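Long-range contacts in putative thioesterase II (Thermobifida fusca, PDB 3BBJ), which probably hydrolyses the thioester bond of acyl-CoA or related acyl thioesters, as a putative thioesterase built from two hotdog-type domains: residues R7-A11 with D27-L31; L202-V206 with F247-V251; R225-E229 with D255-R259. One frame throughout, in Å; residues are numbered along the deposited sequence.

Interaction 1 (R7-A11 with D27-L31); sequences RFDSA and DPGYL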
# COMPACT_ATOMS: atom_id res chain seq x y z
N ARG A 7 -13.35 -25.07 7.30
CA ARG A 7 -13.23 -24.34 8.59
C ARG A 7 -13.26 -22.81 8.41
O ARG A 7 -13.87 -22.09 9.19
CB ARG A 7 -11.92 -24.71 9.30
CG ARG A 7 -11.88 -24.25 10.73
CD ARG A 7 -10.49 -24.20 11.27
NE ARG A 7 -10.53 -23.76 12.67
CZ ARG A 7 -10.40 -24.57 13.73
NH1 ARG A 7 -10.15 -25.87 13.60
NH2 ARG A 7 -10.49 -24.04 14.94
N PHE A 8 -12.59 -22.32 7.38
CA PHE A 8 -12.55 -20.90 7.02
C PHE A 8 -13.93 -20.31 6.78
O PHE A 8 -14.21 -19.20 7.24
CB PHE A 8 -11.71 -20.75 5.76
CG PHE A 8 -11.57 -19.33 5.27
CD1 PHE A 8 -10.64 -18.47 5.84
CD2 PHE A 8 -12.33 -18.87 4.18
CE1 PHE A 8 -10.48 -17.17 5.35
CE2 PHE A 8 -12.17 -17.56 3.70
CZ PHE A 8 -11.24 -16.72 4.29
N ASP A 9 -14.77 -21.02 6.03
CA ASP A 9 -16.14 -20.55 5.75
C ASP A 9 -16.89 -20.28 7.06
O ASP A 9 -17.54 -19.25 7.22
CB ASP A 9 -16.93 -21.56 4.92
CG ASP A 9 -16.49 -21.61 3.46
OD1 ASP A 9 -15.89 -20.62 2.98
OD2 ASP A 9 -16.77 -22.64 2.78
N SER A 10 -16.79 -21.21 7.99
CA SER A 10 -17.43 -21.08 9.30
C SER A 10 -16.76 -20.02 10.16
O SER A 10 -17.43 -19.16 10.75
CB SER A 10 -17.38 -22.43 10.04
OG SER A 10 -17.71 -22.29 11.42
N ALA A 11 -15.43 -20.08 10.22
CA ALA A 11 -14.63 -19.16 11.02
C ALA A 11 -14.75 -17.67 10.64
O ALA A 11 -14.56 -16.80 11.48
CB ALA A 11 -13.16 -19.57 10.97
N ASP A 27 -12.03 -17.09 15.70
CA ASP A 27 -11.71 -18.49 15.88
C ASP A 27 -10.27 -18.63 16.38
O ASP A 27 -9.32 -18.24 15.68
CB ASP A 27 -11.93 -19.21 14.54
CG ASP A 27 -11.57 -20.67 14.58
OD1 ASP A 27 -11.02 -21.15 15.59
OD2 ASP A 27 -11.80 -21.34 13.57
N PRO A 28 -10.10 -19.20 17.58
CA PRO A 28 -8.77 -19.30 18.19
C PRO A 28 -7.78 -20.18 17.42
O PRO A 28 -6.58 -20.18 17.71
CB PRO A 28 -9.06 -19.88 19.58
CG PRO A 28 -10.36 -20.57 19.44
CD PRO A 28 -11.14 -19.80 18.44
N GLY A 29 -8.30 -20.96 16.47
CA GLY A 29 -7.47 -21.74 15.56
C GLY A 29 -6.57 -20.88 14.67
O GLY A 29 -5.63 -21.38 14.06
N TYR A 30 -6.88 -19.58 14.58
CA TYR A 30 -6.10 -18.64 13.76
C TYR A 30 -5.16 -17.79 14.60
O TYR A 30 -4.62 -16.78 14.13
CB TYR A 30 -7.04 -17.77 12.91
CG TYR A 30 -7.76 -18.58 11.84
CD1 TYR A 30 -8.95 -19.24 12.14
CD2 TYR A 30 -7.23 -18.72 10.57
CE1 TYR A 30 -9.60 -20.00 11.18
CE2 TYR A 30 -7.88 -19.48 9.59
CZ TYR A 30 -9.07 -20.12 9.92
OH TYR A 30 -9.73 -20.88 8.99
N LEU A 31 -4.94 -18.23 15.85
CA LEU A 31 -4.03 -17.54 16.75
C LEU A 31 -2.63 -17.89 16.32
O LEU A 31 -2.36 -19.02 15.91
CB LEU A 31 -4.24 -17.96 18.21
CG LEU A 31 -5.48 -17.45 18.96
CD1 LEU A 31 -5.61 -18.21 20.27
CD2 LEU A 31 -5.47 -15.94 19.21

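Interaction 2 (L202-V206 with F247-V251); sequences LPPIV and FDENV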
# COMPACT_ATOMS: atom_id res chain seq x y z
N LEU A 202 1.94 -16.17 5.19
CA LEU A 202 3.29 -16.71 4.98
C LEU A 202 4.26 -16.31 6.10
O LEU A 202 3.98 -15.40 6.89
CB LEU A 202 3.86 -16.20 3.66
CG LEU A 202 2.96 -16.14 2.43
CD1 LEU A 202 3.56 -15.13 1.44
CD2 LEU A 202 2.77 -17.55 1.81
N PRO A 203 5.43 -16.99 6.18
CA PRO A 203 6.41 -16.63 7.21
C PRO A 203 6.83 -15.19 7.03
O PRO A 203 7.06 -14.75 5.90
CB PRO A 203 7.59 -17.57 6.94
CG PRO A 203 7.06 -18.67 6.16
CD PRO A 203 5.89 -18.14 5.37
N PRO A 204 6.86 -14.41 8.12
CA PRO A 204 7.34 -13.04 8.00
C PRO A 204 8.72 -13.01 7.33
O PRO A 204 9.63 -13.72 7.75
CB PRO A 204 7.38 -12.56 9.44
CG PRO A 204 6.28 -13.33 10.10
CD PRO A 204 6.38 -14.70 9.48
N ILE A 205 8.84 -12.20 6.27
CA ILE A 205 10.07 -12.13 5.47
C ILE A 205 11.30 -11.66 6.28
O ILE A 205 12.46 -12.00 5.97
CB ILE A 205 9.83 -11.23 4.21
CG1 ILE A 205 10.92 -11.47 3.16
CG2 ILE A 205 9.71 -9.76 4.61
CD1 ILE A 205 10.93 -12.88 2.62
N VAL A 206 11.04 -10.92 7.35
CA VAL A 206 12.10 -10.40 8.18
C VAL A 206 12.90 -11.49 8.88
O VAL A 206 14.06 -11.28 9.24
CB VAL A 206 11.55 -9.40 9.24
CG1 VAL A 206 10.62 -10.10 10.28
CG2 VAL A 206 12.69 -8.70 9.93
N PHE A 247 10.50 -2.95 8.54
CA PHE A 247 10.70 -3.72 7.31
C PHE A 247 9.45 -3.69 6.43
O PHE A 247 8.33 -3.50 6.92
CB PHE A 247 11.12 -5.17 7.60
CG PHE A 247 10.08 -5.98 8.30
CD1 PHE A 247 9.96 -5.94 9.69
CD2 PHE A 247 9.23 -6.83 7.59
CE1 PHE A 247 9.01 -6.66 10.34
CE2 PHE A 247 8.26 -7.58 8.25
CZ PHE A 247 8.14 -7.50 9.63
N ASP A 248 9.68 -3.85 5.13
CA ASP A 248 8.59 -3.99 4.16
C ASP A 248 8.49 -5.47 3.73
O ASP A 248 9.50 -6.12 3.45
CB ASP A 248 8.82 -3.09 2.95
CG ASP A 248 10.10 -3.42 2.19
OD1 ASP A 248 11.19 -3.24 2.77
OD2 ASP A 248 10.03 -3.83 1.01
N GLU A 249 7.26 -5.99 3.69
CA GLU A 249 7.00 -7.35 3.18
C GLU A 249 6.07 -7.23 1.98
O GLU A 249 4.93 -6.83 2.10
CB GLU A 249 6.39 -8.23 4.26
CG GLU A 249 6.06 -9.66 3.87
CD GLU A 249 5.52 -10.49 5.05
OE1 GLU A 249 6.21 -10.56 6.11
OE2 GLU A 249 4.43 -11.10 4.92
N ASN A 250 6.57 -7.61 0.83
CA ASN A 250 5.84 -7.46 -0.42
C ASN A 250 5.41 -8.83 -0.90
O ASN A 250 6.27 -9.64 -1.24
CB ASN A 250 6.76 -6.81 -1.43
CG ASN A 250 7.48 -5.62 -0.84
OD1 ASN A 250 6.84 -4.72 -0.34
ND2 ASN A 250 8.82 -5.64 -0.86
N VAL A 251 4.10 -9.09 -0.94
CA VAL A 251 3.59 -10.40 -1.35
C VAL A 251 2.73 -10.30 -2.61
O VAL A 251 1.78 -9.54 -2.67
CB VAL A 251 2.78 -11.06 -0.18
CG1 VAL A 251 2.09 -12.36 -0.64
CG2 VAL A 251 3.66 -11.31 1.04

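Interaction 3 (R225-E229 with D255-R259); sequences RAIPE and DARGR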
# COMPACT_ATOMS: atom_id res chain seq x y z
N ARG A 225 -6.31 -7.75 -8.67
CA ARG A 225 -6.01 -7.41 -10.06
C ARG A 225 -6.74 -8.21 -11.14
O ARG A 225 -6.87 -7.75 -12.28
CB ARG A 225 -4.50 -7.56 -10.28
CG ARG A 225 -3.62 -6.70 -9.34
CD ARG A 225 -4.07 -5.25 -9.27
NE ARG A 225 -4.32 -4.68 -10.60
CZ ARG A 225 -3.37 -4.22 -11.43
NH1 ARG A 225 -2.08 -4.27 -11.10
NH2 ARG A 225 -3.72 -3.71 -12.60
N ALA A 226 -7.16 -9.41 -10.78
CA ALA A 226 -7.91 -10.33 -11.64
C ALA A 226 -8.71 -11.24 -10.73
O ALA A 226 -8.39 -11.39 -9.55
CB ALA A 226 -6.96 -11.15 -12.50
N ILE A 227 -9.76 -11.84 -11.28
CA ILE A 227 -10.61 -12.76 -10.56
C ILE A 227 -10.01 -14.15 -10.73
O ILE A 227 -9.97 -14.66 -11.85
CB ILE A 227 -12.05 -12.75 -11.13
CG1 ILE A 227 -12.68 -11.35 -11.02
CG2 ILE A 227 -12.90 -13.81 -10.43
CD1 ILE A 227 -12.93 -10.84 -9.59
N PRO A 228 -9.54 -14.77 -9.63
CA PRO A 228 -8.91 -16.06 -9.76
C PRO A 228 -9.92 -17.20 -9.79
O PRO A 228 -11.01 -17.10 -9.21
CB PRO A 228 -8.08 -16.18 -8.49
CG PRO A 228 -8.87 -15.47 -7.48
CD PRO A 228 -9.58 -14.34 -8.22
N GLU A 229 -9.54 -18.28 -10.47
CA GLU A 229 -10.33 -19.49 -10.40
C GLU A 229 -9.84 -20.23 -9.15
O GLU A 229 -8.69 -20.05 -8.74
CB GLU A 229 -10.16 -20.35 -11.67
CG GLU A 229 -11.43 -21.03 -12.17
CD GLU A 229 -12.54 -20.05 -12.57
OE1 GLU A 229 -12.32 -19.24 -13.50
OE2 GLU A 229 -13.65 -20.09 -11.98
N ASP A 255 -2.56 -17.08 -9.83
CA ASP A 255 -3.43 -18.25 -9.84
C ASP A 255 -2.81 -19.41 -10.62
O ASP A 255 -1.71 -19.29 -11.17
CB ASP A 255 -4.83 -17.88 -10.40
CG ASP A 255 -4.84 -17.66 -11.92
OD1 ASP A 255 -3.78 -17.64 -12.59
OD2 ASP A 255 -5.96 -17.50 -12.44
N ALA A 256 -3.54 -20.53 -10.65
CA ALA A 256 -3.16 -21.72 -11.40
C ALA A 256 -2.73 -21.41 -12.84
O ALA A 256 -1.85 -22.07 -13.38
CB ALA A 256 -4.32 -22.75 -11.42
N ARG A 257 -3.36 -20.41 -13.44
CA ARG A 257 -3.09 -20.04 -14.84
C ARG A 257 -1.95 -19.07 -15.02
O ARG A 257 -1.64 -18.70 -16.14
CB ARG A 257 -4.36 -19.43 -15.46
CG ARG A 257 -5.56 -20.36 -15.38
CD ARG A 257 -6.86 -19.61 -15.31
NE ARG A 257 -7.08 -18.80 -16.50
CZ ARG A 257 -8.17 -18.07 -16.72
NH1 ARG A 257 -9.17 -18.05 -15.83
NH2 ARG A 257 -8.26 -17.36 -17.85
N GLY A 258 -1.33 -18.66 -13.92
CA GLY A 258 -0.24 -17.69 -13.97
C GLY A 258 -0.70 -16.24 -14.06
O GLY A 258 0.08 -15.36 -14.45
N ARG A 259 -1.96 -15.98 -13.69
CA ARG A 259 -2.51 -14.63 -13.75
C ARG A 259 -2.33 -13.95 -12.41
O ARG A 259 -2.74 -14.48 -11.38
CB ARG A 259 -3.99 -14.68 -14.12
CG ARG A 259 -4.21 -15.18 -15.57
CD ARG A 259 -5.60 -15.78 -15.79
NE ARG A 259 -6.70 -14.81 -15.69
CZ ARG A 259 -7.56 -14.70 -14.67
NH1 ARG A 259 -7.48 -15.49 -13.62
NH2 ARG A 259 -8.51 -13.78 -14.72

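Interaction 1 (R7-A11 with D27-L31)
R7 and D27 form a side-on, two-pronged salt bridge. R7 NE donates to D27 OD2 at 2.9 Å and R7 NH2 to D27 OD1 at 3.0 Å, the second nearly straight, while a third bond from R7 NH2 to D27 OD2 (3.3 Å) is weak. The carboxylate lies at the edge of the guanidinium and near its plane, and R7 NH2 is shared with D144 in a further salt bridge. D27 OD1 also accepts from the backbone G29 N at 2.9 Å, an Asx turn that bends the chain as it leaves strand 21-26; Y30 N closes the same bend on D27 O at 3.0 Å. G29 suits its place, since a CB here would clash with R7 NH2. The contact thus fastens the short N-terminal helix 7-11 to the loop that leads from strand 21-26 towards helix 38-51, the long helix of the N-terminal hotdog domain. One helical turn after R7, A11 faces the same loop: A11 CB touches D27 OD2 at 3.4 Å and Y30 CE1 at 3.6 Å. The end of the Y30 side chain comes up to the helix, where Y30 OH approaches F8 CA at 3.4 Å and lies near the plane of the F8 ring, at its edge. Beyond these, Y30 stacks on Y40 of helix 38-51, and both F8 and Y30 pack against L197 of helix 191-198.

Interaction 2 (L202-V206 with F247-V251)
Alternate residues of strand 247-251 project toward the loop 202-206, and the loop's side chains settle among them while the two chains run roughly antiparallel. At one end V206 sits squarely on the F247 ring: V206 CB lies 3.6 Å from the ring centroid and only 2° off its normal, a CH-pi contact, with V206 CG1 3.7 Å from F247 CZ. The CG2 methyl of I205 sits between F247 and E249, 4.2 Å from F247 CD2, 3.7 Å from E249 CB and 3.8 Å from D248 O, while the end of the side chain leads away. The extended E249 side chain reaches past I205 to the loop backbone, where E249 OE1 accepts from I205 N at 3.1 Å and comes within 3.3 Å of P204 CA. At the other end, L202 CD1 meets V251 CG1 at 3.8 Å. L202 and I205 also rest on F235 and C239 of strand 233-243, so the loop spans neighbouring strands. D248, pointing away, forms a salt bridge with R225 of the second subunit. One face of the strand therefore packs against the segment that follows helix 191-198, a layering of connecting chain on antiparallel sheet that belongs to the C-terminal hotdog domain.

Interaction 3 (R225-E229 with D255-R259)
Strand 246-254 gives way at D255 to a type I beta turn that runs to G258 and leads back into strand 260-269. It meets 225-229, in the loop between strands 217-224 and 233-243, so the contact joins two loops of the C-terminal hotdog domain. D255 organises the hairpin loop: its OD1 accepts from R259 N at 2.7 Å and, weakly, from R257 N at 2.9 Å, while the main chain closes through G258 N to D255 O (2.8 Å) and D255 N to R259 O (3.0 Å). Towards the other segment, D255 CB packs on P228 CB at 4.1 Å, and V261 touches the side chains of both D255 and P228. R257 sends its guanidinium towards E229, but R257 NH1 and E229 OE1 remain 4.1 Å apart, too far for a salt bridge. G258 has a positive phi of 81°, which favours glycine and lets the chain turn back. R259 then makes the principal link. R259 NH1 donates to I227 O at 3.2 Å, and R259 NH2 adds a weak bond to I227 O at 3.3 Å; A226 CB lies over one face of the guanidinium, 3.8 Å from R259 NH2. R259 NH1 also bonds to D255 OD2 at 2.8 Å in a salt bridge within the loop. The acid thus shapes the turn and orients the arginine at once, and the arginine carries that order across to a backbone carbonyl. Anchoring therefore depends on the main chain of 225-229 at I227, with the outer E229 and R257 pair adding at most a longer-range electrostatic attraction.

In the fold
From the N terminus, interaction 1 is finished first: it closes a short loop containing strands 14-18 and 21-26, and joins the N-terminal helix to the chain entering helix 38-51. It lies wholly before the other two contacts. Interactions 2 and 3, both in the C-terminal acyl-CoA thioesterase range, cross: 202-206 is followed by 225-229, then 247-251 and 255-259. Their centres are 22 Å apart; strand 246-254 carries one half of interaction 2 and runs into the loop of interaction 3, while strand 260-269 lies between it and strand 217-224. Interaction 2 ties the chain after helix 191-198 to strand 246-254, and interaction 3 joins the loops at the ends of strands 217-224 and 246-254. Helix 191-198 touches both interactions 1 and 3.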